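PDB 6WXU: dual oxidase maturation factor 1 from Mus musculus, which may be required for the maturation of the dual oxidase DUOX1 and for its transport from the endoplasmic reticulum to the plasma membrane. Local coordinates for residues V99-G104 and C234-G239. Numbering follows the deposited sequence.
Sequences VGLQIG and CPLRLG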
loop_
_atom_site.group_PDB
_atom_site.type_symbol
_atom_site.label_atom_id
_atom_site.label_comp_id
_atom_site.label_asym_id
_atom_site.label_seq_id
_atom_site.Cartn_x
_atom_site.Cartn_y
_atom_site.Cartn_z
ATOM N N VAL B 99 14.223 -27.299 -1.860
ATOM C CA VAL B 99 13.977 -26.065 -2.597
ATOM C C VAL B 99 13.757 -26.389 -4.068
ATOM O O VAL B 99 14.363 -27.311 -4.618
ATOM C CB VAL B 99 15.148 -25.084 -2.405
ATOM C CG1 VAL B 99 14.698 -23.669 -2.669
ATOM C CG2 VAL B 99 15.712 -25.205 -1.011
ATOM N N GLY B 100 12.890 -25.625 -4.713
ATOM C CA GLY B 100 12.590 -25.854 -6.115
ATOM C C GLY B 100 12.214 -24.575 -6.821
ATOM O O GLY B 100 11.742 -23.618 -6.204
ATOM N N LEU B 101 12.429 -24.560 -8.132
ATOM C CA LEU B 101 12.061 -23.450 -8.996
ATOM C C LEU B 101 11.129 -23.948 -10.087
ATOM O O LEU B 101 11.250 -25.081 -10.553
ATOM C CB LEU B 101 13.283 -22.809 -9.645
ATOM C CG LEU B 101 13.908 -21.584 -8.995
ATOM C CD1 LEU B 101 15.088 -21.138 -9.817
ATOM C CD2 LEU B 101 12.891 -20.479 -8.892
ATOM N N GLN B 102 10.206 -23.087 -10.503
ATOM C CA GLN B 102 9.266 -23.430 -11.565
ATOM C C GLN B 102 8.986 -22.155 -12.351
ATOM O O GLN B 102 8.138 -21.356 -11.952
ATOM C CB GLN B 102 7.992 -24.030 -10.996
ATOM C CG GLN B 102 8.120 -25.468 -10.560
ATOM C CD GLN B 102 6.821 -26.017 -10.043
ATOM O OE1 GLN B 102 5.985 -25.279 -9.532
ATOM N NE2 GLN B 102 6.634 -27.322 -10.181
ATOM N N ILE B 103 9.689 -21.978 -13.460
ATOM C CA ILE B 103 9.646 -20.743 -14.231
ATOM C C ILE B 103 8.658 -20.929 -15.370
ATOM O O ILE B 103 8.887 -21.733 -16.276
ATOM C CB ILE B 103 11.033 -20.360 -14.756
ATOM C CG1 ILE B 103 12.065 -20.470 -13.643
ATOM C CG2 ILE B 103 11.021 -18.955 -15.295
ATOM C CD1 ILE B 103 13.470 -20.302 -14.117
ATOM N N GLY B 104 7.566 -20.187 -15.332
ATOM C CA GLY B 104 6.564 -20.219 -16.375
ATOM C C GLY B 104 6.769 -19.132 -17.402
ATOM O O GLY B 104 7.888 -18.674 -17.644
ATOM N N CYS B 234 24.521 -17.791 -14.073
ATOM C CA CYS B 234 24.212 -17.112 -12.818
ATOM C C CYS B 234 24.100 -18.123 -11.684
ATOM O O CYS B 234 23.374 -19.114 -11.813
ATOM C CB CYS B 234 22.928 -16.309 -12.945
ATOM S SG CYS B 234 23.112 -14.909 -14.066
ATOM N N PRO B 235 24.790 -17.910 -10.567
ATOM C CA PRO B 235 24.806 -18.917 -9.505
ATOM C C PRO B 235 23.525 -18.909 -8.690
ATOM O O PRO B 235 22.986 -17.856 -8.345
ATOM C CB PRO B 235 26.004 -18.495 -8.650
ATOM C CG PRO B 235 26.053 -17.026 -8.814
ATOM C CD PRO B 235 25.618 -16.742 -10.225
ATOM N N LEU B 236 23.042 -20.109 -8.386
ATOM C CA LEU B 236 21.881 -20.290 -7.529
ATOM C C LEU B 236 22.262 -21.137 -6.325
ATOM O O LEU B 236 21.568 -22.101 -5.996
ATOM C CB LEU B 236 20.736 -20.935 -8.303
ATOM C CG LEU B 236 20.067 -20.083 -9.378
ATOM C CD1 LEU B 236 19.211 -20.946 -10.270
ATOM C CD2 LEU B 236 19.228 -19.012 -8.734
ATOM N N ARG B 237 23.373 -20.799 -5.680
ATOM C CA ARG B 237 23.852 -21.570 -4.543
ATOM C C ARG B 237 22.964 -21.342 -3.328
ATOM O O ARG B 237 22.657 -20.200 -2.979
ATOM C CB ARG B 237 25.288 -21.178 -4.215
ATOM C CG ARG B 237 26.148 -20.934 -5.428
ATOM C CD ARG B 237 26.459 -22.223 -6.126
ATOM N NE ARG B 237 27.403 -23.031 -5.367
ATOM C CZ ARG B 237 28.629 -23.320 -5.782
ATOM N NH1 ARG B 237 29.426 -24.065 -5.030
ATOM N NH2 ARG B 237 29.053 -22.874 -6.952
ATOM N N LEU B 238 22.558 -22.430 -2.678
ATOM C CA LEU B 238 21.773 -22.381 -1.444
ATOM C C LEU B 238 22.518 -23.195 -0.393
ATOM O O LEU B 238 22.234 -24.376 -0.194
ATOM C CB LEU B 238 20.374 -22.918 -1.664
ATOM C CG LEU B 238 19.415 -22.079 -2.493
ATOM C CD1 LEU B 238 18.416 -22.980 -3.170
ATOM C CD2 LEU B 238 18.708 -21.086 -1.604
ATOM N N GLY B 239 23.459 -22.557 0.291
ATOM C CA GLY B 239 24.286 -23.270 1.239
ATOM C C GLY B 239 25.296 -24.165 0.553
ATOM O O GLY B 239 26.123 -23.689 -0.230
#
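Val99 overlaps the end of Leu238, whose methyl CD1 sits against the valine's fork: Val99 CG1 is 3.8 Å from Leu238 CD1, and Val99 CG2 lies 4.1 Å from that same carbon. Val99 belongs to strand 94-103, the middle strand of the five-stranded antiparallel sheet in what is predicted to be the extracellular part of the protein, and Leu238 to the loop that runs from helix 228-231 to strand 245-247 at one margin of that sheet. Two residues along, Leu101 and Leu236 repeat the meeting tip to tip. Both pairs come from alternate residues, which puts Val99 and Leu101 on the same face of the strand; Gly100 lies between them and makes no contact with the loop segment. Leu236 and Leu238 likewise point the same way, while Arg237 between them extends to Val242 and to an aromatic side chain of another protein chain.

No hydrogen bond joins the two segments, and their backbones stay well apart: even the CA atoms of Val99 and Leu238, the closer of the two matched pairs, are 8.7 Å from each other. What binds them is a small buried apolar layer, filled further by helix 152-159, where Leu157 touches both Val99 and Leu236. The loop has its own anchor at Cys234, disulfide-bonded to Cys167. In Leu238 a chi1 of -71° sets CG anti to the carbonyl carbon, carrying the branch across to the strand. Leu236 has nearly the same first torsion, and its CD1 stops 4.2 Å short of Leu101 CD1.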